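Local structure of Poly(A) RNA polymerase protein 2 (Saccharomyces cerevisiae, 3NYB) at residues Phe221-Tyr225 against Gly226-Gly230; Leu192-Ser195 against Phe196-His200; Glu207-Pro210 against Lys211-Gly215. The protein adds adenosine tails to RNA as the poly(A) polymerase Trf4p, which pairs with the zinc-knuckle protein Air2p in the TRAMP RNA surveillance complex. The protein carries 1 engineered substitution. All coordinates share one frame; numbering follows the deposited sequence.

Contact 1: residues Phe221-Tyr225 against Gly226-Gly230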
loop_
_atom_site.group_PDB
_atom_site.type_symbol
_atom_site.label_atom_id
_atom_site.label_comp_id
_atom_site.label_asym_id
_atom_site.label_seq_id
_atom_site.Cartn_x
_atom_site.Cartn_y
_atom_site.Cartn_z
ATOM N N PHE A 221 -2.806 -2.206 10.903
ATOM C CA PHE A 221 -1.916 -2.534 9.803
ATOM C C PHE A 221 -0.497 -2.060 10.114
ATOM O O PHE A 221 0.468 -2.788 9.904
ATOM C CB PHE A 221 -2.409 -1.918 8.490
ATOM C CG PHE A 221 -1.382 -1.944 7.385
ATOM C CD1 PHE A 221 -1.365 -2.965 6.460
ATOM C CD2 PHE A 221 -0.439 -0.936 7.270
ATOM C CE1 PHE A 221 -0.426 -2.990 5.436
ATOM C CE2 PHE A 221 0.498 -0.956 6.252
ATOM C CZ PHE A 221 0.506 -1.983 5.336
ATOM N N PHE A 222 -0.368 -0.833 10.601
ATOM C CA PHE A 222 0.947 -0.302 10.938
ATOM C C PHE A 222 1.530 -1.005 12.154
ATOM O O PHE A 222 2.747 -1.071 12.330
ATOM C CB PHE A 222 0.880 1.204 11.192
ATOM C CG PHE A 222 0.615 2.014 9.956
ATOM C CD1 PHE A 222 1.414 1.867 8.836
ATOM C CD2 PHE A 222 -0.425 2.924 9.919
ATOM C CE1 PHE A 222 1.177 2.606 7.701
ATOM C CE2 PHE A 222 -0.667 3.661 8.792
ATOM C CZ PHE A 222 0.134 3.505 7.678
ATOM N N GLU A 223 0.647 -1.527 12.996
ATOM C CA GLU A 223 1.049 -2.242 14.193
ATOM C C GLU A 223 1.629 -3.594 13.823
ATOM O O GLU A 223 2.675 -4.000 14.322
ATOM C CB GLU A 223 -0.159 -2.432 15.104
ATOM C CG GLU A 223 0.116 -3.266 16.328
ATOM C CD GLU A 223 -1.134 -3.530 17.125
ATOM O OE1 GLU A 223 -1.149 -3.199 18.332
ATOM O OE2 GLU A 223 -2.102 -4.061 16.535
ATOM N N LEU A 224 0.938 -4.294 12.935
ATOM C CA LEU A 224 1.403 -5.590 12.487
ATOM C C LEU A 224 2.760 -5.454 11.828
ATOM O O LEU A 224 3.738 -6.052 12.269
ATOM C CB LEU A 224 0.397 -6.216 11.523
ATOM C CG LEU A 224 0.689 -7.657 11.117
ATOM C CD1 LEU A 224 1.661 -7.703 9.976
ATOM C CD2 LEU A 224 1.232 -8.444 12.299
ATOM N N TYR A 225 2.818 -4.646 10.777
ATOM C CA TYR A 225 4.007 -4.552 9.939
ATOM C C TYR A 225 5.051 -3.588 10.477
ATOM O O TYR A 225 6.130 -3.454 9.910
ATOM C CB TYR A 225 3.626 -4.163 8.512
ATOM C CG TYR A 225 2.786 -5.201 7.810
ATOM C CD1 TYR A 225 3.279 -6.474 7.579
ATOM C CD2 TYR A 225 1.504 -4.909 7.371
ATOM C CE1 TYR A 225 2.521 -7.428 6.930
ATOM C CE2 TYR A 225 0.738 -5.861 6.724
ATOM C CZ TYR A 225 1.254 -7.118 6.507
ATOM O OH TYR A 225 0.501 -8.072 5.868
ATOM N N GLY A 226 4.737 -2.921 11.578
ATOM C CA GLY A 226 5.684 -1.996 12.172
ATOM C C GLY A 226 6.336 -2.526 13.440
ATOM O O GLY A 226 7.462 -2.150 13.763
ATOM N N LYS A 227 5.643 -3.410 14.152
ATOM C CA LYS A 227 6.081 -3.814 15.487
ATOM C C LYS A 227 6.239 -5.314 15.702
ATOM O O LYS A 227 7.018 -5.730 16.552
ATOM C CB LYS A 227 5.131 -3.250 16.543
ATOM C CG LYS A 227 5.212 -1.730 16.686
ATOM C CD LYS A 227 4.020 -1.161 17.446
ATOM C CE LYS A 227 4.001 -1.590 18.910
ATOM N NZ LYS A 227 2.678 -1.310 19.556
ATOM N N ASN A 228 5.514 -6.125 14.937
ATOM C CA ASN A 228 5.413 -7.547 15.255
ATOM C C ASN A 228 5.842 -8.517 14.172
ATOM O O ASN A 228 6.246 -9.635 14.479
ATOM C CB ASN A 228 3.986 -7.890 15.666
ATOM C CG ASN A 228 3.450 -6.952 16.707
ATOM O OD1 ASN A 228 4.119 -6.653 17.696
ATOM N ND2 ASN A 228 2.237 -6.468 16.492
ATOM N N PHE A 229 5.736 -8.120 12.910
ATOM C CA PHE A 229 5.959 -9.085 11.845
ATOM C C PHE A 229 7.393 -9.615 11.870
ATOM O O PHE A 229 8.355 -8.848 11.900
ATOM C CB PHE A 229 5.597 -8.508 10.477
ATOM C CG PHE A 229 5.592 -9.533 9.373
ATOM C CD1 PHE A 229 4.460 -10.274 9.099
ATOM C CD2 PHE A 229 6.731 -9.758 8.612
ATOM C CE1 PHE A 229 4.461 -11.224 8.080
ATOM C CE2 PHE A 229 6.739 -10.703 7.594
ATOM C CZ PHE A 229 5.600 -11.437 7.331
ATOM N N GLY A 230 7.524 -10.939 11.879
ATOM C CA GLY A 230 8.827 -11.574 11.901
ATOM C C GLY A 230 9.499 -11.515 10.545
ATOM O O GLY A 230 9.563 -12.511 9.829
#

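Contact 2: residues Leu192-Ser195 against Phe196-His200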
loop_
_atom_site.group_PDB
_atom_site.type_symbol
_atom_site.label_atom_id
_atom_site.label_comp_id
_atom_site.label_asym_id
_atom_site.label_seq_id
_atom_site.Cartn_x
_atom_site.Cartn_y
_atom_site.Cartn_z
ATOM N N LEU A 192 0.710 -6.816 1.255
ATOM C CA LEU A 192 0.717 -6.657 2.709
ATOM C C LEU A 192 -0.657 -6.335 3.263
ATOM O O LEU A 192 -1.112 -6.949 4.224
ATOM C CB LEU A 192 1.684 -5.557 3.130
ATOM C CG LEU A 192 3.160 -5.745 2.812
ATOM C CD1 LEU A 192 3.914 -4.482 3.198
ATOM C CD2 LEU A 192 3.730 -6.969 3.511
ATOM N N VAL A 193 -1.310 -5.353 2.660
ATOM C CA VAL A 193 -2.634 -4.957 3.092
ATOM C C VAL A 193 -3.591 -6.119 2.907
ATOM O O VAL A 193 -4.321 -6.488 3.819
ATOM C CB VAL A 193 -3.128 -3.752 2.291
ATOM C CG1 VAL A 193 -4.478 -3.275 2.800
ATOM C CG2 VAL A 193 -2.127 -2.645 2.386
ATOM N N PHE A 194 -3.577 -6.701 1.715
ATOM C CA PHE A 194 -4.482 -7.792 1.401
ATOM C C PHE A 194 -4.353 -8.911 2.426
ATOM O O PHE A 194 -5.344 -9.343 3.017
ATOM C CB PHE A 194 -4.209 -8.324 -0.000
ATOM C CG PHE A 194 -4.916 -9.614 -0.306
ATOM C CD1 PHE A 194 -6.295 -9.705 -0.199
ATOM C CD2 PHE A 194 -4.201 -10.732 -0.712
ATOM C CE1 PHE A 194 -6.945 -10.887 -0.482
ATOM C CE2 PHE A 194 -4.841 -11.911 -0.998
ATOM C CZ PHE A 194 -6.217 -11.990 -0.884
ATOM N N SER A 195 -3.124 -9.373 2.636
ATOM C CA SER A 195 -2.865 -10.412 3.607
ATOM C C SER A 195 -3.471 -10.023 4.950
ATOM O O SER A 195 -4.353 -10.716 5.473
ATOM C CB SER A 195 -1.365 -10.631 3.751
ATOM O OG SER A 195 -1.063 -11.232 4.996
ATOM N N PHE A 196 -2.998 -8.907 5.497
ATOM C CA PHE A 196 -3.486 -8.397 6.772
ATOM C C PHE A 196 -5.012 -8.444 6.886
ATOM O O PHE A 196 -5.559 -9.029 7.822
ATOM C CB PHE A 196 -2.957 -6.985 6.997
ATOM C CG PHE A 196 -3.769 -6.168 7.962
ATOM C CD1 PHE A 196 -3.615 -6.326 9.331
ATOM C CD2 PHE A 196 -4.665 -5.210 7.496
ATOM C CE1 PHE A 196 -4.353 -5.555 10.219
ATOM C CE2 PHE A 196 -5.399 -4.438 8.380
ATOM C CZ PHE A 196 -5.245 -4.613 9.747
ATOM N N LEU A 197 -5.700 -7.839 5.931
ATOM C CA LEU A 197 -7.160 -7.852 5.918
ATOM C C LEU A 197 -7.717 -9.268 6.016
ATOM O O LEU A 197 -8.552 -9.556 6.868
ATOM C CB LEU A 197 -7.690 -7.167 4.648
ATOM C CG LEU A 197 -8.285 -5.750 4.715
ATOM C CD1 LEU A 197 -7.505 -4.815 5.621
ATOM C CD2 LEU A 197 -8.437 -5.143 3.319
ATOM N N HIS A 198 -7.242 -10.155 5.148
ATOM C CA HIS A 198 -7.853 -11.469 5.005
ATOM C C HIS A 198 -7.606 -12.422 6.160
ATOM O O HIS A 198 -8.344 -13.392 6.328
ATOM C CB HIS A 198 -7.470 -12.118 3.678
ATOM C CG HIS A 198 -8.569 -12.110 2.671
ATOM N ND1 HIS A 198 -9.520 -11.103 2.613
ATOM C CD2 HIS A 198 -8.893 -12.974 1.682
ATOM C CE1 HIS A 198 -10.366 -11.352 1.638
ATOM N NE2 HIS A 198 -10.007 -12.486 1.050
ATOM N N MET A 199 -6.584 -12.156 6.964
ATOM C CA MET A 199 -6.350 -13.016 8.117
ATOM C C MET A 199 -6.387 -12.285 9.457
ATOM O O MET A 199 -5.626 -12.590 10.369
ATOM C CB MET A 199 -5.060 -13.813 7.954
ATOM C CG MET A 199 -3.847 -13.001 7.642
ATOM S SD MET A 199 -2.429 -14.090 7.481
ATOM C CE MET A 199 -2.313 -14.703 9.158
ATOM N N HIS A 200 -7.290 -11.327 9.572
ATOM C CA HIS A 200 -7.464 -10.590 10.809
ATOM C C HIS A 200 -8.595 -11.252 11.583
ATOM O O HIS A 200 -9.674 -11.470 11.034
ATOM C CB HIS A 200 -7.799 -9.136 10.484
ATOM C CG HIS A 200 -8.087 -8.289 11.681
ATOM N ND1 HIS A 200 -9.223 -8.440 12.448
ATOM C CD2 HIS A 200 -7.405 -7.251 12.224
ATOM C CE1 HIS A 200 -9.219 -7.547 13.422
ATOM N NE2 HIS A 200 -8.126 -6.811 13.305
#

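Contact 3: residues Glu207-Pro210 against Lys211-Gly215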
loop_
_atom_site.group_PDB
_atom_site.type_symbol
_atom_site.label_atom_id
_atom_site.label_comp_id
_atom_site.label_asym_id
_atom_site.label_seq_id
_atom_site.Cartn_x
_atom_site.Cartn_y
_atom_site.Cartn_z
ATOM N N GLU A 207 -16.866 -11.192 11.589
ATOM C CA GLU A 207 -17.475 -10.445 12.677
ATOM C C GLU A 207 -17.545 -8.957 12.374
ATOM O O GLU A 207 -18.437 -8.258 12.849
ATOM C CB GLU A 207 -16.685 -10.669 13.959
ATOM C CG GLU A 207 -16.690 -12.103 14.433
ATOM C CD GLU A 207 -15.797 -12.308 15.629
ATOM O OE1 GLU A 207 -15.539 -13.477 15.987
ATOM O OE2 GLU A 207 -15.347 -11.297 16.207
ATOM N N ILE A 208 -16.594 -8.491 11.572
ATOM C CA ILE A 208 -16.396 -7.071 11.321
ATOM C C ILE A 208 -16.582 -6.779 9.840
ATOM O O ILE A 208 -16.348 -7.642 8.990
ATOM C CB ILE A 208 -14.965 -6.669 11.728
ATOM C CG1 ILE A 208 -14.901 -5.249 12.257
ATOM C CG2 ILE A 208 -14.001 -6.804 10.567
ATOM C CD1 ILE A 208 -13.471 -4.793 12.403
ATOM N N ASP A 209 -17.021 -5.567 9.535
ATOM C CA ASP A 209 -17.061 -5.084 8.156
ATOM C C ASP A 209 -15.977 -4.015 7.949
ATOM O O ASP A 209 -16.058 -2.913 8.501
ATOM C CB ASP A 209 -18.439 -4.525 7.837
ATOM C CG ASP A 209 -19.332 -4.426 9.074
ATOM O OD1 ASP A 209 -18.821 -4.198 10.200
ATOM O OD2 ASP A 209 -20.563 -4.575 8.915
ATOM N N PRO A 210 -14.937 -4.347 7.172
ATOM C CA PRO A 210 -13.790 -3.439 7.078
ATOM C C PRO A 210 -14.197 -2.005 6.737
ATOM O O PRO A 210 -13.712 -1.082 7.389
ATOM C CB PRO A 210 -12.955 -4.050 5.953
ATOM C CG PRO A 210 -13.290 -5.506 6.002
ATOM C CD PRO A 210 -14.757 -5.554 6.351
ATOM N N LYS A 211 -15.085 -1.836 5.758
ATOM C CA LYS A 211 -15.521 -0.516 5.310
ATOM C C LYS A 211 -16.121 0.304 6.449
ATOM O O LYS A 211 -16.250 1.528 6.343
ATOM C CB LYS A 211 -16.552 -0.637 4.181
ATOM C CG LYS A 211 -16.052 -1.282 2.897
ATOM C CD LYS A 211 -15.374 -0.279 1.978
ATOM C CE LYS A 211 -15.652 -0.610 0.513
ATOM N NZ LYS A 211 -17.111 -0.526 0.197
ATOM N N ASP A 212 -16.503 -0.369 7.530
ATOM C CA ASP A 212 -17.024 0.324 8.708
ATOM C C ASP A 212 -16.000 0.339 9.836
ATOM O O ASP A 212 -16.308 0.720 10.967
ATOM C CB ASP A 212 -18.332 -0.313 9.191
ATOM C CG ASP A 212 -19.504 -0.025 8.264
ATOM O OD1 ASP A 212 -19.525 1.059 7.630
ATOM O OD2 ASP A 212 -20.411 -0.884 8.174
ATOM N N ASN A 213 -14.776 -0.064 9.514
ATOM C CA ASN A 213 -13.734 -0.222 10.516
ATOM C C ASN A 213 -12.340 0.116 9.984
ATOM O O ASN A 213 -11.328 -0.376 10.495
ATOM C CB ASN A 213 -13.751 -1.660 11.058
ATOM C CG ASN A 213 -14.971 -1.952 11.930
ATOM O OD1 ASN A 213 -15.024 -1.550 13.094
ATOM N ND2 ASN A 213 -15.947 -2.667 11.372
ATOM N N LEU A 214 -12.263 0.949 8.957
ATOM C CA LEU A 214 -10.947 1.191 8.384
ATOM C C LEU A 214 -10.028 2.028 9.293
ATOM O O LEU A 214 -8.806 2.007 9.138
ATOM C CB LEU A 214 -11.073 1.903 7.036
ATOM C CG LEU A 214 -11.301 1.010 5.815
ATOM C CD1 LEU A 214 -12.646 0.305 5.910
ATOM C CD2 LEU A 214 -11.211 1.820 4.532
ATOM N N GLY A 215 -10.609 2.728 10.262
ATOM C CA GLY A 215 -9.809 3.435 11.247
ATOM C C GLY A 215 -8.919 2.475 12.033
ATOM O O GLY A 215 -7.693 2.620 12.051
#

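Contact 1: residues Phe221-Tyr225 against Gly226-Gly230
Leu224 and Phe229 carry the apolar part of this local contact. Leu224 CD1 lies 3.9 Å from CD1 of the Phe229 ring, and the two side chains cross at a slant. The same methyl sits over one face of the Tyr225 ring, toward its rim. Tyr225 and Phe229 run side by side in the same direction. Their ring planes are 48° apart, and Tyr225 CE1 comes within 4.1 Å of Phe229 CD1. The Phe229 chi1 of -170° lays its ring alongside Leu224 CD1 and the Tyr225 ring.

Backbone bonds form the second group. Lys227 N donates to Glu223 O at 3.0 Å. Leu224 O is gripped twice, by Asn228 N at 3.2 Å and by Phe229 N at 2.9 Å.

Charged and polar groups come third. Glu223 OE1 and Lys227 NZ are 4.4 Å apart, too far for a salt bridge but probably still attractive. Glu223 OE2 instead forms a salt bridge with Arg26 of the Protein AIR2 chain. Tyr50 of that chain packs on Leu224, Asn228 and Phe229.

The bond from Phe229 N to Leu224 O, i to i+5 rather than i to i+4, marks a wider, pi-type turn near the C-terminal part of helix 214-228, on the side that meets the Protein AIR2 chain.

Contact 2: residues Leu192-Ser195 against Phe196-His200
Phe194 and His198 meet one helical turn apart. Phe194 CE1 stands over the centre of the imidazole, 3.6 Å from His198 CD2. The ring planes are 46° apart, so the pair is oblique. A chi1 of 169° swings the Phe194 ring along the helix toward His198. An alanine in place of His198 is likely to leave Phe194 CE1 without the flat partner beneath it and the phenyl ring less fixed in its rotation.

On another side of the helix, Met199 SD lies 4.0 Å from Ser195 OG. Val193 CG1 and Leu197 CD2 touch loosely at 4.4 Å.

The Phe194-His198 and Val193-Leu197 pairs sit on the end of helix 186-198, a regular alpha-helical frame. Leu197 N donates to Val193 O at 2.9 Å in a nearly straight bond, 179° at the hydrogen. Met199 N still bonds to Ser195 O at 3.0 Å, although Met199 itself has left helical geometry.

Further out, Trp153 stacks on Phe194, and Pro243 touches both Phe194 and His198. His200 is the N-cap of the next helix: its ND1 accepts from Arg202 N, while its NE2 is bonded to Glu220 OE1.

Contact 3: residues Glu207-Pro210 against Lys211-Gly215
Pro210 and Lys211 start a short 3-10 turn that leads from the loop after helix 201-204 into helix 214-228. Lys211 O accepts a hydrogen bond from Lys26 NZ.

Asp212 N donates to Asp209 O at 2.8 Å, the three-residue spacing of a 3-10 turn. The carboxylates of Asp212 and Asp209 cross with their planes 69° apart. Their OD2 atoms are 3.8 Å from each other, and the like charges would probably raise the affinity of one group for a proton.

Asn213 occupies the N-cap position of helix 214-228, but its side chain makes no capping bond. CG lies beside the backbone N (chi1 -71°), and the amide turns back to the loop. There Asn213 ND2 donates to Asp209 O at 2.9 Å, from the face of the carbonyl plane opposite to Asp212 N. Its OD1 accepts from Ile29 N of the Protein AIR2 chain. Ile208 CD1 comes from the opposite direction against Asn213 CB, 3.4 Å away. Tyr28 of the Protein AIR2 chain packs on both residues.

Leu214 begins the helix. Its CD1 lies 4.4 Å from Pro210 CB, but the place of this methyl is doubtful, since the model sets it too close to Pro210 O.

The three contacts follow the chain from helix 186-198 (contact 2) through the entry to helix 214-228 (contact 3) to the end of that helix (contact 1). Contacts 1 and 2 touch, with centres 12 Å apart. The join is polar and apolar: Tyr225 OH lies 2.6 Å from Leu192 O, probably as a hydrogen bond, and Phe221 CE1 packs 3.5 Å from Val193 CG2. Contacts 1 and 3 share helix 214-228 but do not touch; their centres are about 19 Å apart. Contacts 2 and 3 come within about 5 Å at their nearest atoms. All three meet the Protein AIR2 chain.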